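Local coordinates for coiled-coil quantitatively-enriched protein 1 (Schizosaccharomyces pombe, PDB 7CUJ) that links telomeres to the meiotic centrosome component pcp1 and is required for telomere length regulation and chromosome segregation, at residues Ala64-Leu69 against Ser95-Asn100; Asn100-Leu105 against Glu280-Ile285. One frame throughout, in Å; residues are numbered along the deposited sequence.

Contact 1 of 2, residues Ala64-Leu69 against Ser95-Asn100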
loop_
_atom_site.group_PDB
_atom_site.type_symbol
_atom_site.label_atom_id
_atom_site.label_comp_id
_atom_site.label_asym_id
_atom_site.label_seq_id
_atom_site.Cartn_x
_atom_site.Cartn_y
_atom_site.Cartn_z
ATOM N N ALA A 64 7.113 -20.026 6.228
ATOM C CA ALA A 64 6.687 -21.188 6.989
ATOM C C ALA A 64 7.579 -22.390 6.681
ATOM O O ALA A 64 7.707 -23.291 7.506
ATOM C CB ALA A 64 5.234 -21.491 6.708
ATOM N N LYS A 65 8.183 -22.407 5.487
ATOM C CA LYS A 65 9.129 -23.457 5.134
ATOM C C LYS A 65 10.436 -23.211 5.880
ATOM O O LYS A 65 10.823 -24.013 6.728
ATOM C CB LYS A 65 9.348 -23.524 3.621
ATOM C CG LYS A 65 8.202 -24.134 2.831
ATOM C CD LYS A 65 8.402 -24.049 1.333
ATOM C CE LYS A 65 7.121 -23.702 0.602
ATOM N NZ LYS A 65 7.341 -23.557 -0.857
ATOM N N HIS A 66 11.092 -22.087 5.570
ATOM C CA HIS A 66 12.276 -21.661 6.298
ATOM C C HIS A 66 12.539 -20.182 6.042
ATOM O O HIS A 66 12.534 -19.748 4.894
ATOM C CB HIS A 66 13.494 -22.502 5.898
ATOM C CG HIS A 66 14.525 -22.584 6.970
ATOM N ND1 HIS A 66 14.703 -23.723 7.727
ATOM C CD2 HIS A 66 15.415 -21.680 7.433
ATOM C CE1 HIS A 66 15.671 -23.524 8.597
ATOM N NE2 HIS A 66 16.122 -22.276 8.439
ATOM N N PRO A 67 12.789 -19.368 7.093
ATOM C CA PRO A 67 13.076 -17.944 6.908
ATOM C C PRO A 67 14.327 -17.658 6.077
ATOM O O PRO A 67 14.434 -16.595 5.467
ATOM C CB PRO A 67 13.218 -17.405 8.342
ATOM C CG PRO A 67 13.507 -18.629 9.191
ATOM C CD PRO A 67 12.773 -19.765 8.512
ATOM N N SER A 68 15.253 -18.625 6.031
ATOM C CA SER A 68 16.528 -18.440 5.354
ATOM C C SER A 68 16.374 -18.507 3.834
ATOM O O SER A 68 17.353 -18.338 3.112
ATOM C CB SER A 68 17.574 -19.397 5.865
ATOM O OG SER A 68 17.289 -20.722 5.446
ATOM N N LEU A 69 15.141 -18.723 3.353
ATOM C CA LEU A 69 14.830 -18.529 1.945
ATOM C C LEU A 69 14.984 -17.051 1.568
ATOM O O LEU A 69 14.963 -16.718 0.384
ATOM C CB LEU A 69 13.412 -19.033 1.631
ATOM C CG LEU A 69 13.182 -20.546 1.657
ATOM C CD1 LEU A 69 11.760 -20.886 1.242
ATOM C CD2 LEU A 69 14.172 -21.286 0.767
ATOM N N SER A 95 23.606 -26.798 8.719
ATOM C CA SER A 95 23.697 -26.886 10.173
ATOM C C SER A 95 23.619 -25.507 10.831
ATOM O O SER A 95 23.744 -25.395 12.049
ATOM C CB SER A 95 24.886 -27.704 10.653
ATOM O OG SER A 95 26.065 -26.916 10.721
ATOM N N SER A 96 23.395 -24.467 10.016
ATOM C CA SER A 96 23.065 -23.140 10.512
ATOM C C SER A 96 21.567 -23.045 10.787
ATOM O O SER A 96 21.120 -22.145 11.494
ATOM C CB SER A 96 23.475 -22.074 9.527
ATOM O OG SER A 96 24.837 -21.716 9.695
ATOM N N TYR A 97 20.811 -24.008 10.245
ATOM C CA TYR A 97 19.429 -23.787 9.849
ATOM C C TYR A 97 18.434 -24.117 10.961
ATOM O O TYR A 97 17.435 -23.417 11.113
ATOM C CB TYR A 97 19.148 -24.494 8.519
ATOM C CG TYR A 97 19.915 -23.912 7.355
ATOM C CD1 TYR A 97 21.239 -24.253 7.125
ATOM C CD2 TYR A 97 19.325 -22.998 6.495
ATOM C CE1 TYR A 97 21.953 -23.711 6.068
ATOM C CE2 TYR A 97 20.023 -22.448 5.432
ATOM C CZ TYR A 97 21.342 -22.805 5.216
ATOM O OH TYR A 97 22.035 -22.265 4.170
ATOM N N ALA A 98 18.712 -25.167 11.745
ATOM C CA ALA A 98 17.773 -25.653 12.747
ATOM C C ALA A 98 17.564 -24.633 13.867
ATOM O O ALA A 98 16.736 -24.845 14.752
ATOM C CB ALA A 98 18.248 -26.977 13.292
ATOM N N GLU A 99 18.312 -23.525 13.814
ATOM C CA GLU A 99 18.247 -22.463 14.807
ATOM C C GLU A 99 16.871 -21.798 14.783
ATOM O O GLU A 99 16.334 -21.445 15.833
ATOM C CB GLU A 99 19.360 -21.446 14.545
ATOM C CG GLU A 99 19.402 -20.299 15.541
ATOM C CD GLU A 99 20.633 -19.413 15.448
ATOM O OE1 GLU A 99 21.208 -19.304 14.344
ATOM O OE2 GLU A 99 21.019 -18.837 16.486
ATOM N N ASN A 100 16.304 -21.639 13.579
ATOM C CA ASN A 100 15.108 -20.831 13.396
ATOM C C ASN A 100 13.952 -21.650 12.823
ATOM O O ASN A 100 12.925 -21.083 12.450
ATOM C CB ASN A 100 15.392 -19.587 12.547
ATOM C CG ASN A 100 16.102 -18.492 13.316
ATOM O OD1 ASN A 100 15.522 -17.875 14.206
ATOM N ND2 ASN A 100 17.355 -18.241 12.976
#
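H66 carries its imidazole trans to its own backbone N (chi1 -153°), while the CG of Y97 is trans to its carbonyl carbon (chi1 -66°); these two settings bring the rings together with the side chains crossing at about a right angle. The aromatic pair is an offset edge-to-face one: the edge of Y97 is turned toward the face of H66, with centroids 5.6 Å apart and planes inclined at 64°. The outer corner of the imidazole also reaches the backbone of Y97, where H66 CE1 lies 3.1 Å from Y97 O, near the imidazole plane, and 3.6 Å from Y97 CB. That same Y97 O accepts from N100 N at 3.2 Å, consistent with a tight turn of residues 97-100. S68 meets the phenol at its CD2-CE2 edge, with S68 CB 3.9 Å from Y97 CE2. Next to H66, P67 offers its ring carbon CG to N100 CB at 4.0 Å, a loose van der Waals touch with N100 O almost as near. An alanine in place of H66 would probably leave Y97 and F104 without the imidazole that lies against both rings, opening a gap there. H66 is the first residue to leave helical phi/psi after helix 47-65, and Y97 belongs to the loop before helix 102-112, so the contact joins the exit of one helix to the approach of the next. Helix 129-141 meets H66 through L131 and Y97 through F130, whereas helix 20-32 packs on P67 through L21, Q22 and M25.

Contact 2 of 2, residues Asn100-Leu105 against Glu280-Ile285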
loop_
_atom_site.group_PDB
_atom_site.type_symbol
_atom_site.label_atom_id
_atom_site.label_comp_id
_atom_site.label_asym_id
_atom_site.label_seq_id
_atom_site.Cartn_x
_atom_site.Cartn_y
_atom_site.Cartn_z
ATOM N N ASN A 100 16.304 -21.639 13.579
ATOM C CA ASN A 100 15.108 -20.831 13.396
ATOM C C ASN A 100 13.952 -21.650 12.823
ATOM O O ASN A 100 12.925 -21.083 12.450
ATOM C CB ASN A 100 15.392 -19.587 12.547
ATOM C CG ASN A 100 16.102 -18.492 13.316
ATOM O OD1 ASN A 100 15.522 -17.875 14.206
ATOM N ND2 ASN A 100 17.355 -18.241 12.976
ATOM N N SER A 101 14.109 -22.979 12.763
ATOM C CA SER A 101 13.049 -23.840 12.259
ATOM C C SER A 101 12.731 -24.953 13.253
ATOM O O SER A 101 13.562 -25.822 13.505
ATOM C CB SER A 101 13.377 -24.399 10.898
ATOM O OG SER A 101 12.357 -25.286 10.461
ATOM N N SER A 102 11.509 -24.912 13.793
ATOM C CA SER A 102 10.971 -25.959 14.646
ATOM C C SER A 102 10.831 -27.259 13.862
ATOM O O SER A 102 10.755 -28.329 14.455
ATOM C CB SER A 102 9.636 -25.554 15.207
ATOM O OG SER A 102 9.791 -24.805 16.400
ATOM N N LYS A 103 10.767 -27.147 12.531
ATOM C CA LYS A 103 10.551 -28.299 11.671
ATOM C C LYS A 103 11.835 -29.122 11.567
ATOM O O LYS A 103 11.802 -30.341 11.714
ATOM C CB LYS A 103 10.031 -27.853 10.303
ATOM C CG LYS A 103 8.585 -27.384 10.301
ATOM C CD LYS A 103 8.067 -27.021 8.933
ATOM C CE LYS A 103 6.596 -26.667 8.962
ATOM N NZ LYS A 103 6.117 -26.237 7.628
ATOM N N PHE A 104 12.957 -28.437 11.312
ATOM C CA PHE A 104 14.267 -29.066 11.271
ATOM C C PHE A 104 14.566 -29.731 12.613
ATOM O O PHE A 104 14.988 -30.888 12.648
ATOM C CB PHE A 104 15.344 -28.045 10.892
ATOM C CG PHE A 104 15.603 -27.903 9.414
ATOM C CD1 PHE A 104 14.583 -27.553 8.540
ATOM C CD2 PHE A 104 16.876 -28.100 8.894
ATOM C CE1 PHE A 104 14.826 -27.421 7.181
ATOM C CE2 PHE A 104 17.119 -27.962 7.535
ATOM C CZ PHE A 104 16.094 -27.622 6.680
ATOM N N LEU A 105 14.329 -28.993 13.707
ATOM C CA LEU A 105 14.599 -29.478 15.052
ATOM C C LEU A 105 13.727 -30.694 15.351
ATOM O O LEU A 105 14.202 -31.661 15.946
ATOM C CB LEU A 105 14.359 -28.356 16.070
ATOM C CG LEU A 105 14.557 -28.737 17.539
ATOM C CD1 LEU A 105 15.974 -29.225 17.804
ATOM C CD2 LEU A 105 14.222 -27.567 18.452
ATOM N N GLU A 280 12.032 -26.809 24.033
ATOM C CA GLU A 280 11.437 -27.733 24.987
ATOM C C GLU A 280 10.208 -28.395 24.371
ATOM O O GLU A 280 10.094 -29.619 24.382
ATOM C CB GLU A 280 11.024 -27.004 26.268
ATOM C CG GLU A 280 12.149 -26.812 27.266
ATOM C CD GLU A 280 11.752 -25.983 28.476
ATOM O OE1 GLU A 280 11.817 -26.513 29.601
ATOM O OE2 GLU A 280 11.380 -24.805 28.290
ATOM N N LYS A 281 9.300 -27.564 23.841
ATOM C CA LYS A 281 8.037 -28.016 23.277
ATOM C C LYS A 281 8.298 -28.943 22.093
ATOM O O LYS A 281 7.641 -29.974 21.965
ATOM C CB LYS A 281 7.176 -26.823 22.848
ATOM C CG LYS A 281 6.579 -25.999 23.980
ATOM C CD LYS A 281 6.112 -24.628 23.532
ATOM C CE LYS A 281 5.719 -23.722 24.680
ATOM N NZ LYS A 281 5.473 -22.333 24.225
ATOM N N THR A 282 9.267 -28.566 21.246
ATOM C CA THR A 282 9.578 -29.288 20.020
ATOM C C THR A 282 10.083 -30.692 20.349
ATOM O O THR A 282 9.700 -31.655 19.690
ATOM C CB THR A 282 10.559 -28.504 19.137
ATOM O OG1 THR A 282 10.040 -27.188 18.944
ATOM C CG2 THR A 282 10.797 -29.156 17.792
ATOM N N ARG A 283 10.936 -30.790 21.376
ATOM C CA ARG A 283 11.508 -32.059 21.794
ATOM C C ARG A 283 10.421 -32.958 22.379
ATOM O O ARG A 283 10.381 -34.148 22.076
ATOM C CB ARG A 283 12.651 -31.834 22.789
ATOM C CG ARG A 283 13.938 -31.375 22.124
ATOM C CD ARG A 283 14.985 -30.850 23.081
ATOM N NE ARG A 283 16.129 -30.365 22.321
ATOM C CZ ARG A 283 17.294 -29.998 22.842
ATOM N NH1 ARG A 283 17.493 -30.059 24.148
ATOM N NH2 ARG A 283 18.263 -29.576 22.049
ATOM N N ASP A 284 9.543 -32.371 23.201
ATOM C CA ASP A 284 8.468 -33.104 23.854
ATOM C C ASP A 284 7.489 -33.641 22.813
ATOM O O ASP A 284 6.988 -34.755 22.957
ATOM C CB ASP A 284 7.793 -32.266 24.943
ATOM C CG ASP A 284 8.597 -32.177 26.232
ATOM O OD1 ASP A 284 9.838 -32.322 26.167
ATOM O OD2 ASP A 284 7.976 -31.969 27.296
ATOM N N ILE A 285 7.233 -32.848 21.765
ATOM C CA ILE A 285 6.387 -33.293 20.668
ATOM C C ILE A 285 7.094 -34.424 19.921
ATOM O O ILE A 285 6.459 -35.408 19.551
ATOM C CB ILE A 285 5.978 -32.126 19.744
ATOM C CG1 ILE A 285 4.989 -31.181 20.432
ATOM C CG2 ILE A 285 5.415 -32.645 18.429
ATOM C CD1 ILE A 285 4.897 -29.810 19.798
#
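Helix 102-112, at its first turn, packs here against the middle of helix 275-294, and T282 is the residue of the latter that reaches into the contact. Its two branches do different work. The methyl CG2, trans to the backbone N of T282, faces the aliphatic side of L105, lying 3.8 Å from L105 CG, and also comes to 3.4 Å from S102 O. L105 in turn holds CG trans to its own backbone N (chi1 178°), which carries the isobutyl group toward T282; its CD2 approaches T282 CB at 3.8 Å, and the two side chains meet at a slant. The hydroxyl branch looks toward S102, with S102 OG and T282 OG1 3.5 Å apart. Each hydroxyl has a stronger polar partner elsewhere: T282 OG1 is hydrogen-bonded to I278 O within its own helix, and S102 OG to P17 O, just beyond strand 11-16. The first turn of helix 102-112 is capped by S101 at the N-cap position, whose OG accepts weak bonds from F104 N at 3.3 Å and K103 N at 3.2 Å. The first is nearly straight (168°) and the second more bent (135°). In the fold, S102 touches L16 of strand 11-16 and H213 of strand 208-213, and I285 touches I14, which places both helices against the edge of the parallel sheet formed by these two strands. K103 and F104, whose CB atoms point away from segment 280-285, have other partners: K103 forms a salt bridge with E218, and F104 packs against W138. Helix 275-294 adds I278 against S102 and T279 against L105.

Contact 1 closes before contact 2 opens along the chain, and N100 belongs to both: it ends the loop segment of the first and begins the segment leading into helix 102-112, though it makes no contact across the second. Their centres lie 12 Å apart, each about 13 Å from the centre of the chain. They touch directly: H66 CE1 is 3.4 Å from S101 CB, and A98 CA is 3.9 Å from F104 CB. Contact 1 is local, joining the end of helix 47-65 to the loop before helix 102-112, whereas contact 2 spans 175 residues to helix 275-294. In this piece of the longer telomere protein, the start of helix 102-112 thus meets both a nearby and a chain-distant helix.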